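Side-chain contacts in proton-dependent oligopeptide transporter family protein (Xanthomonas campestris, PDB 6EI3), which probably couples inward proton movement to the uptake of small peptides across the membrane, as a POT-family member of the major facilitator superfamily: residues 8-13 with 184-189; 80-85 with 110-115. All blocks are in the same frame, centred on the assembly; numbering follows the deposited sequence.

Contact 1 of 2, residues 8-13 with 184-189. With 78M ((2S)-2,3-dihydroxypropyl(7Z)-pentadec-7-enoate), chain B.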
ATOM      1  N   ILE A   8      22.163  -1.436  -2.047  1.00 29.24           N
ATOM      2  CA  ILE A   8      21.553  -1.646  -3.380  1.00 28.88           C
ATOM      3  C   ILE A   8      21.258  -3.157  -3.559  1.00 30.69           C
ATOM      4  O   ILE A   8      20.146  -3.511  -3.949  1.00 30.48           O
ATOM      5  CB  ILE A   8      22.449  -1.049  -4.526  1.00 33.14           C
ATOM      6  CG1 ILE A   8      22.357   0.499  -4.550  1.00 34.13           C
ATOM      7  CG2 ILE A   8      22.085  -1.638  -5.909  1.00 33.19           C
ATOM      8  CD1 ILE A   8      23.496   1.223  -5.390  1.00 47.54           C
ATOM      9  N   GLY A   9      22.238  -4.007  -3.227  1.00 26.23           N
ATOM     10  CA  GLY A   9      22.117  -5.464  -3.298  1.00 25.78           C
ATOM     11  C   GLY A   9      20.954  -5.985  -2.467  1.00 28.98           C
ATOM     12  O   GLY A   9      20.125  -6.749  -2.951  1.00 27.57           O
ATOM     13  N   ASN A  10      20.875  -5.545  -1.210  1.00 27.06           N
ATOM     14  CA  ASN A  10      19.805  -5.923  -0.295  1.00 25.49           C
ATOM     15  C   ASN A  10      18.452  -5.470  -0.856  1.00 29.81           C
ATOM     16  O   ASN A  10      17.514  -6.270  -0.867  1.00 28.60           O
ATOM     17  CB  ASN A  10      20.062  -5.316   1.089  1.00 23.16           C
ATOM     18  CG  ASN A  10      18.882  -5.454   2.016  1.00 37.40           C
ATOM     19  OD1 ASN A  10      18.628  -6.510   2.614  1.00 29.43           O
ATOM     20  ND2 ASN A  10      18.073  -4.425   2.056  1.00 25.39           N
ATOM     21  N   GLU A  11      18.359  -4.200  -1.340  1.00 27.18           N
ATOM     22  CA  GLU A  11      17.119  -3.654  -1.915  1.00 27.31           C
ATOM     23  C   GLU A  11      16.646  -4.454  -3.144  1.00 29.84           C
ATOM     24  O   GLU A  11      15.457  -4.760  -3.254  1.00 28.61           O
ATOM     25  CB  GLU A  11      17.289  -2.150  -2.266  1.00 29.30           C
ATOM     26  CG  GLU A  11      16.081  -1.490  -2.936  1.00 35.37           C
ATOM     27  CD  GLU A  11      14.833  -1.243  -2.100  1.00 49.65           C
ATOM     28  OE1 GLU A  11      14.835  -1.551  -0.886  1.00 41.94           O
ATOM     29  OE2 GLU A  11      13.854  -0.707  -2.665  1.00 41.87           O
ATOM     30  N   ALA A  12      17.569  -4.780  -4.062  1.00 26.57           N
ATOM     31  CA  ALA A  12      17.244  -5.521  -5.292  1.00 25.12           C
ATOM     32  C   ALA A  12      16.723  -6.918  -4.986  1.00 27.78           C
ATOM     33  O   ALA A  12      15.674  -7.288  -5.494  1.00 25.77           O
ATOM     34  CB  ALA A  12      18.462  -5.595  -6.202  1.00 26.15           C
ATOM     35  N   CYS A  13      17.429  -7.678  -4.116  1.00 26.04           N
ATOM     36  CA  CYS A  13      17.003  -9.042  -3.775  1.00 26.04           C
ATOM     37  C   CYS A  13      15.703  -9.077  -3.007  1.00 29.39           C
ATOM     38  O   CYS A  13      14.844  -9.894  -3.350  1.00 29.22           O
ATOM     39  CB  CYS A  13      18.105  -9.803  -3.053  1.00 26.89           C
ATOM     40  SG  CYS A  13      19.624  -9.969  -4.009  1.00 31.61           S
ATOM     41  N   ALA A 184      21.879 -11.570   3.958  1.00 24.81           N
ATOM     42  CA  ALA A 184      23.317 -11.821   4.015  1.00 25.95           C
ATOM     43  C   ALA A 184      24.106 -10.631   3.468  1.00 29.03           C
ATOM     44  O   ALA A 184      25.109 -10.249   4.069  1.00 28.75           O
ATOM     45  CB  ALA A 184      23.679 -13.097   3.239  1.00 26.91           C
ATOM     46  N   VAL A 185      23.674 -10.070   2.318  1.00 26.00           N
ATOM     47  CA  VAL A 185      24.336  -8.928   1.682  1.00 27.28           C
ATOM     48  C   VAL A 185      24.272  -7.687   2.602  1.00 29.55           C
ATOM     49  O   VAL A 185      25.295  -7.031   2.809  1.00 29.09           O
ATOM     50  CB  VAL A 185      23.823  -8.672   0.235  1.00 32.63           C
ATOM     51  CG1 VAL A 185      24.232  -7.288  -0.264  1.00 33.29           C
ATOM     52  CG2 VAL A 185      24.340  -9.753  -0.728  1.00 33.27           C
ATOM     53  N   PHE A 186      23.095  -7.422   3.211  1.00 25.98           N
ATOM     54  CA  PHE A 186      22.947  -6.300   4.141  1.00 25.61           C
ATOM     55  C   PHE A 186      23.966  -6.457   5.290  1.00 31.01           C
ATOM     56  O   PHE A 186      24.742  -5.546   5.538  1.00 29.77           O
ATOM     57  CB  PHE A 186      21.489  -6.174   4.661  1.00 25.25           C
ATOM     58  CG  PHE A 186      21.241  -4.928   5.499  1.00 25.89           C
ATOM     59  CD1 PHE A 186      21.048  -3.685   4.892  1.00 26.77           C
ATOM     60  CD2 PHE A 186      21.182  -5.003   6.887  1.00 25.14           C
ATOM     61  CE1 PHE A 186      20.835  -2.531   5.669  1.00 26.55           C
ATOM     62  CE2 PHE A 186      20.923  -3.863   7.656  1.00 26.41           C
ATOM     63  CZ  PHE A 186      20.759  -2.632   7.042  1.00 24.31           C
ATOM     64  N   TRP A 187      24.026  -7.658   5.899  1.00 29.81           N
ATOM     65  CA  TRP A 187      24.943  -8.011   6.993  1.00 31.15           C
ATOM     66  C   TRP A 187      26.433  -7.885   6.593  1.00 35.55           C
ATOM     67  O   TRP A 187      27.253  -7.456   7.404  1.00 35.09           O
ATOM     68  CB  TRP A 187      24.596  -9.429   7.500  1.00 30.48           C
ATOM     69  CG  TRP A 187      25.515  -9.971   8.552  1.00 32.78           C
ATOM     70  CD1 TRP A 187      25.424  -9.789   9.903  1.00 35.85           C
ATOM     71  CD2 TRP A 187      26.645 -10.827   8.334  1.00 33.95           C
ATOM     72  NE1 TRP A 187      26.457 -10.447  10.537  1.00 36.95           N
ATOM     73  CE2 TRP A 187      27.229 -11.082   9.596  1.00 39.06           C
ATOM     74  CE3 TRP A 187      27.251 -11.366   7.184  1.00 36.00           C
ATOM     75  CZ2 TRP A 187      28.373 -11.881   9.745  1.00 40.12           C
ATOM     76  CZ3 TRP A 187      28.379 -12.165   7.333  1.00 39.12           C
ATOM     77  CH2 TRP A 187      28.935 -12.407   8.601  1.00 40.60           C
ATOM     78  N   LEU A 188      26.775  -8.201   5.336  1.00 32.03           N
ATOM     79  CA  LEU A 188      28.158  -8.091   4.848  1.00 32.19           C
ATOM     80  C   LEU A 188      28.704  -6.645   4.839  1.00 33.76           C
ATOM     81  O   LEU A 188      29.903  -6.459   4.916  1.00 33.14           O
ATOM     82  CB  LEU A 188      28.312  -8.762   3.463  1.00 32.60           C
ATOM     83  CG  LEU A 188      28.456 -10.299   3.489  1.00 38.66           C
ATOM     84  CD1 LEU A 188      28.079 -10.910   2.162  1.00 39.87           C
ATOM     85  CD2 LEU A 188      29.878 -10.721   3.845  1.00 41.89           C
ATOM     86  N   GLY A 189      27.835  -5.642   4.777  1.00 30.64           N
ATOM     87  CA  GLY A 189      28.302  -4.264   4.843  1.00 31.15           C
ATOM     88  C   GLY A 189      28.259  -3.653   6.237  1.00 34.22           C
ATOM     89  O   GLY A 189      28.519  -2.457   6.359  1.00 34.36           O
TER
HETATM   90  O21 78M B 601      22.866  -5.189  15.266  1.00 82.45           O
HETATM   91  C20 78M B 601      22.727  -5.997  16.426  1.00 84.56           C
HETATM   92  C18 78M B 601      22.108  -7.332  16.085  1.00 84.27           C
HETATM   93  O19 78M B 601      21.635  -7.963  17.280  1.00 84.47           O
HETATM   94  C17 78M B 601      23.074  -8.245  15.369  1.00 85.40           C
HETATM   95  O2  78M B 601      22.292  -9.386  14.944  1.00 85.15           O
HETATM   96  C1  78M B 601      22.872 -10.262  14.115  1.00 85.89           C
HETATM   97  O1  78M B 601      23.963 -10.106  13.628  1.00 88.17           O
HETATM   98  C2  78M B 601      21.991 -11.462  13.896  1.00 83.44           C
HETATM   99  C3  78M B 601      22.476 -12.444  12.830  1.00 81.11           C
HETATM  100  C4  78M B 601      22.343 -11.920  11.405  1.00 76.80           C
HETATM  101  C5  78M B 601      22.632 -12.957  10.334  1.00 75.30           C
HETATM  102  C6  78M B 601      22.849 -12.367   8.945  1.00 72.80           C
HETATM  103  C7  78M B 601      22.746 -13.373   7.834  1.00 72.15           C
HETATM  104  C8  78M B 601      23.689 -14.179   7.355  1.00 73.78           C
HETATM  105  C9  78M B 601      25.119 -14.322   7.804  1.00 75.89           C
HETATM  106  C10 78M B 601      25.915 -15.318   6.950  1.00 76.85           C
HETATM  107  C11 78M B 601      26.415 -14.752   5.625  1.00 76.73           C
HETATM  108  C12 78M B 601      26.756 -15.801   4.575  1.00 78.17           C
HETATM  109  C13 78M B 601      27.436 -15.236   3.330  1.00 79.16           C
HETATM  110  C15 78M B 601      26.218 -16.119   1.251  1.00 76.49           C
HETATM  111  C14 78M B 601      27.468 -16.174   2.126  1.00 79.25           C
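Gly-9 and Asn-10 pack against Val-185 and Phe-186 in a small helix-helix contact made by van der Waals packing, where the first long helix, 4-22, runs past the C-terminal end of helix 168-188. The short axes are nearly antiparallel, at 168°, and approach to 8.3 Å, with Asn-10 and Phe-186 closest in the backbone register. Val-185 reaches the other helix with one branch. Its CG1 lies anti to the backbone N (chi1 165°), a setting that lays this methyl against the other helix, 4.1 Å from the bare CA of Gly-9 and 3.9 Å from the backbone N of Asn-10. Because Gly-9 carries no side chain, the branch rests directly on main chain. One residue further along, Asn-10 meets the root of Phe-186 more than its ring: CG of Asn-10 is 3.8 Å from CB of Phe-186 and 4.0 Å from CD1. The amide plane is tilted by 51° to the ring, neither stacked on it nor set square to it. Beyond this joint the Phe-186 ring meets those of Tyr-76 and Tyr-193, and the Tyr-193 hydroxyl is hydrogen-bonded to Phe-186 O.

Elsewhere on helix 168-188 a lipid joins the protein partners. Trp-187 touches Tyr-76 and Ile-80 and makes a cation-pi contact with Arg-190, while the chain of 78M passes over one face of its indole, C6 3.6 Å from CG of Trp-187 and C9 3.7 Å from CE3. Ala-184 CB adds a lighter touch, 4.0 Å from 78M C11. The lipid on this side is consistent with a membrane-facing position, and the protein contact itself is antiparallel packing of two transmembrane helices, as expected in the all-helical major facilitator superfamily fold.

Contact 2 of 2, residues 80-85 with 110-115. With 78M ((2S)-2,3-dihydroxypropyl(7Z)-pentadec-7-enoate), chain B.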
ATOM      1  N   ILE A  80      18.032  -5.821  10.450  1.00 26.60           N
ATOM      2  CA  ILE A  80      18.577  -7.172  10.598  1.00 28.87           C
ATOM      3  C   ILE A  80      17.559  -8.142  11.213  1.00 36.28           C
ATOM      4  O   ILE A  80      17.346  -9.221  10.662  1.00 35.40           O
ATOM      5  CB  ILE A  80      19.936  -7.150  11.379  1.00 33.21           C
ATOM      6  CG1 ILE A  80      21.106  -6.759  10.456  1.00 33.93           C
ATOM      7  CG2 ILE A  80      20.232  -8.490  12.093  1.00 35.86           C
ATOM      8  CD1 ILE A  80      21.566  -7.821   9.362  1.00 32.20           C
ATOM      9  N   TRP A  81      16.925  -7.746  12.337  1.00 35.84           N
ATOM     10  CA  TRP A  81      15.990  -8.618  13.040  1.00 37.11           C
ATOM     11  C   TRP A  81      14.688  -8.820  12.290  1.00 35.43           C
ATOM     12  O   TRP A  81      14.204  -9.943  12.251  1.00 34.44           O
ATOM     13  CB  TRP A  81      15.774  -8.159  14.487  1.00 38.74           C
ATOM     14  CG  TRP A  81      16.925  -8.571  15.358  1.00 43.12           C
ATOM     15  CD1 TRP A  81      17.905  -7.763  15.855  1.00 46.88           C
ATOM     16  CD2 TRP A  81      17.310  -9.918  15.689  1.00 44.79           C
ATOM     17  NE1 TRP A  81      18.830  -8.511  16.548  1.00 48.18           N
ATOM     18  CE2 TRP A  81      18.489  -9.838  16.463  1.00 50.51           C
ATOM     19  CE3 TRP A  81      16.754 -11.188  15.431  1.00 46.97           C
ATOM     20  CZ2 TRP A  81      19.115 -10.975  16.996  1.00 51.60           C
ATOM     21  CZ3 TRP A  81      17.378 -12.314  15.952  1.00 50.09           C
ATOM     22  CH2 TRP A  81      18.542 -12.202  16.730  1.00 51.86           C
ATOM     23  N   PHE A  82      14.138  -7.768  11.666  1.00 29.77           N
ATOM     24  CA  PHE A  82      12.936  -7.925  10.852  1.00 27.80           C
ATOM     25  C   PHE A  82      13.253  -8.769   9.610  1.00 29.59           C
ATOM     26  O   PHE A  82      12.425  -9.580   9.221  1.00 28.28           O
ATOM     27  CB  PHE A  82      12.347  -6.570  10.449  1.00 28.23           C
ATOM     28  CG  PHE A  82      11.373  -6.007  11.456  1.00 30.08           C
ATOM     29  CD1 PHE A  82      10.064  -6.471  11.517  1.00 32.69           C
ATOM     30  CD2 PHE A  82      11.765  -5.022  12.347  1.00 33.04           C
ATOM     31  CE1 PHE A  82       9.154  -5.938  12.435  1.00 34.51           C
ATOM     32  CE2 PHE A  82      10.853  -4.488  13.268  1.00 36.91           C
ATOM     33  CZ  PHE A  82       9.553  -4.950  13.308  1.00 34.48           C
ATOM     34  N   SER A  83      14.462  -8.604   9.014  1.00 24.87           N
ATOM     35  CA  SER A  83      14.862  -9.383   7.831  1.00 23.91           C
ATOM     36  C   SER A  83      15.014 -10.873   8.146  1.00 28.81           C
ATOM     37  O   SER A  83      14.693 -11.700   7.302  1.00 28.97           O
ATOM     38  CB  SER A  83      16.139  -8.829   7.207  1.00 24.64           C
ATOM     39  OG  SER A  83      15.906  -7.524   6.706  1.00 28.41           O
ATOM     40  N   LEU A  84      15.481 -11.217   9.349  1.00 27.31           N
ATOM     41  CA  LEU A  84      15.627 -12.616   9.765  1.00 28.44           C
ATOM     42  C   LEU A  84      14.240 -13.251   9.997  1.00 32.75           C
ATOM     43  O   LEU A  84      14.038 -14.416   9.666  1.00 32.80           O
ATOM     44  CB  LEU A  84      16.488 -12.730  11.035  1.00 29.04           C
ATOM     45  CG  LEU A  84      17.989 -12.493  10.888  1.00 33.50           C
ATOM     46  CD1 LEU A  84      18.627 -12.266  12.260  1.00 34.92           C
ATOM     47  CD2 LEU A  84      18.677 -13.647  10.172  1.00 36.11           C
ATOM     48  N   ILE A  85      13.292 -12.479  10.562  1.00 29.08           N
ATOM     49  CA  ILE A  85      11.908 -12.933  10.765  1.00 27.45           C
ATOM     50  C   ILE A  85      11.304 -13.192   9.371  1.00 30.40           C
ATOM     51  O   ILE A  85      10.667 -14.217   9.139  1.00 28.87           O
ATOM     52  CB  ILE A  85      11.095 -11.904  11.613  1.00 29.24           C
ATOM     53  CG1 ILE A  85      11.569 -11.943  13.108  1.00 29.58           C
ATOM     54  CG2 ILE A  85       9.586 -12.185  11.529  1.00 28.74           C
ATOM     55  CD1 ILE A  85      11.117 -10.783  14.013  1.00 28.45           C
ATOM     56  N   ILE A 110       6.248 -13.050   7.090  1.00 24.90           N
ATOM     57  CA  ILE A 110       6.669 -12.283   5.906  1.00 23.43           C
ATOM     58  C   ILE A 110       6.071 -10.906   5.981  1.00 27.46           C
ATOM     59  O   ILE A 110       6.800  -9.948   5.799  1.00 26.63           O
ATOM     60  CB  ILE A 110       6.316 -12.992   4.563  1.00 25.74           C
ATOM     61  CG1 ILE A 110       7.253 -14.207   4.361  1.00 27.18           C
ATOM     62  CG2 ILE A 110       6.450 -12.014   3.356  1.00 25.23           C
ATOM     63  CD1 ILE A 110       6.783 -15.174   3.306  1.00 31.55           C
ATOM     64  N   ALA A 111       4.751 -10.793   6.300  1.00 26.04           N
ATOM     65  CA  ALA A 111       4.069  -9.499   6.417  1.00 25.48           C
ATOM     66  C   ALA A 111       4.765  -8.615   7.470  1.00 28.94           C
ATOM     67  O   ALA A 111       5.021  -7.440   7.232  1.00 26.30           O
ATOM     68  CB  ALA A 111       2.613  -9.717   6.813  1.00 26.24           C
ATOM     69  N   PHE A 112       5.065  -9.206   8.625  1.00 27.37           N
ATOM     70  CA  PHE A 112       5.731  -8.550   9.745  1.00 28.11           C
ATOM     71  C   PHE A 112       7.131  -8.089   9.378  1.00 30.95           C
ATOM     72  O   PHE A 112       7.488  -6.939   9.665  1.00 29.75           O
ATOM     73  CB  PHE A 112       5.789  -9.519  10.941  1.00 31.33           C
ATOM     74  CG  PHE A 112       6.277  -8.947  12.253  1.00 33.90           C
ATOM     75  CD1 PHE A 112       5.451  -8.143  13.028  1.00 37.26           C
ATOM     76  CD2 PHE A 112       7.521  -9.297  12.761  1.00 35.98           C
ATOM     77  CE1 PHE A 112       5.877  -7.668  14.270  1.00 38.78           C
ATOM     78  CE2 PHE A 112       7.935  -8.843  14.020  1.00 39.44           C
ATOM     79  CZ  PHE A 112       7.116  -8.018  14.757  1.00 37.96           C
ATOM     80  N   GLY A 113       7.907  -8.981   8.755  1.00 27.38           N
ATOM     81  CA  GLY A 113       9.273  -8.668   8.355  1.00 27.58           C
ATOM     82  C   GLY A 113       9.355  -7.587   7.293  1.00 29.16           C
ATOM     83  O   GLY A 113      10.125  -6.632   7.438  1.00 26.38           O
ATOM     84  N   ALA A 114       8.565  -7.752   6.205  1.00 25.07           N
ATOM     85  CA  ALA A 114       8.522  -6.832   5.071  1.00 24.90           C
ATOM     86  C   ALA A 114       7.966  -5.490   5.507  1.00 29.68           C
ATOM     87  O   ALA A 114       8.455  -4.456   5.062  1.00 29.31           O
ATOM     88  CB  ALA A 114       7.673  -7.408   3.943  1.00 25.05           C
ATOM     89  N   GLY A 115       6.971  -5.516   6.387  1.00 25.70           N
ATOM     90  CA  GLY A 115       6.388  -4.289   6.898  1.00 25.92           C
ATOM     91  C   GLY A 115       7.346  -3.516   7.788  1.00 29.31           C
ATOM     92  O   GLY A 115       7.468  -2.296   7.649  1.00 28.19           O
TER
HETATM   93  O21 78M B 601      22.866  -5.189  15.266  1.00 82.45           O
HETATM   94  C20 78M B 601      22.727  -5.997  16.426  1.00 84.56           C
HETATM   95  C18 78M B 601      22.108  -7.332  16.085  1.00 84.27           C
HETATM   96  O19 78M B 601      21.635  -7.963  17.280  1.00 84.47           O
HETATM   97  C17 78M B 601      23.074  -8.245  15.369  1.00 85.40           C
HETATM   98  O2  78M B 601      22.292  -9.386  14.944  1.00 85.15           O
HETATM   99  C1  78M B 601      22.872 -10.262  14.115  1.00 85.89           C
HETATM  100  O1  78M B 601      23.963 -10.106  13.628  1.00 88.17           O
HETATM  101  C2  78M B 601      21.991 -11.462  13.896  1.00 83.44           C
HETATM  102  C3  78M B 601      22.476 -12.444  12.830  1.00 81.11           C
HETATM  103  C4  78M B 601      22.343 -11.920  11.405  1.00 76.80           C
HETATM  104  C5  78M B 601      22.632 -12.957  10.334  1.00 75.30           C
HETATM  105  C6  78M B 601      22.849 -12.367   8.945  1.00 72.80           C
HETATM  106  C7  78M B 601      22.746 -13.373   7.834  1.00 72.15           C
HETATM  107  C8  78M B 601      23.689 -14.179   7.355  1.00 73.78           C
HETATM  108  C9  78M B 601      25.119 -14.322   7.804  1.00 75.89           C
HETATM  109  C10 78M B 601      25.915 -15.318   6.950  1.00 76.85           C
HETATM  110  C11 78M B 601      26.415 -14.752   5.625  1.00 76.73           C
HETATM  111  C12 78M B 601      26.756 -15.801   4.575  1.00 78.17           C
HETATM  112  C13 78M B 601      27.436 -15.236   3.330  1.00 79.16           C
HETATM  113  C15 78M B 601      26.218 -16.119   1.251  1.00 76.49           C
HETATM  114  C14 78M B 601      27.468 -16.174   2.126  1.00 79.25           C
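The Phe-112 ring receives Phe-82 on one face and Ile-85 at its edge: CE1 of Phe-82 stands 3.5 Å above the plane, toward the rim, while CD1 of Ile-85 lies in the plane, 3.7 Å from CE2 of Phe-112. The Phe-82 ring in turn has Gly-113 CA near its edge, and Phe-112 O approaches it obliquely, 3.2 Å from CD1. The two phenyl planes are inclined at 42° with centroids 5.0 Å apart, an oblique aromatic pair. These groups join the arms of a helical hairpin, in which helix 62-95 is followed directly by helix 100-117. The arms cross at -153° with their axes only 7.6 Å apart, and Gly-113 explains the closeness: having no side chain, it brings its CA to 3.4 Å from Phe-82 O. Neither phenylalanine has its first bond aimed straight at the opposite helix; it is the rings that swing inward. For Phe-112, CG anti to the backbone N brings the ring back so that one face meets Phe-82 and its edge meets Ile-85. This ring also meets Phe-61 edge-to-face and belongs to the pocket of a second bound 78M.

A different flank of segment 80-85 holds the 78M molecule that also touches Trp-187. Leu-84 CD1 lies over one face of the Trp-81 indole, and 78M C2 lies over the same face, toward the rim. Ile-80 packs its CG2 beside the ester oxygen O2. The lipid is also hydrogen-bonded to Thr-77 OG1, and its glycerol hydroxyl O19, near the indole plane, accepts a bond from Trp-81 NE1 of 3.0 Å with an N-H...O angle of 151°.

Contact 2 is nested within the chain loop closed by contact 1: helix 4-22 comes first, then helices 62-95 and 100-117, and finally helix 168-188. Their centres lie about 14 Å apart on the same side of the chain's centre. The bridge is Ile-80, whose CD1 packs 3.8 Å from Phe-186 CD2, joining helix 62-95 to helix 168-188. Four helices are thereby linked in series, sequence-distant pair and neighbouring hairpin alike. Both contacts also border one 78M molecule, contact 2 at its glycerol, ester and first chain carbons, contact 1 further along the tail, consistent with a lipid lying against the membrane-facing surface of the transporter.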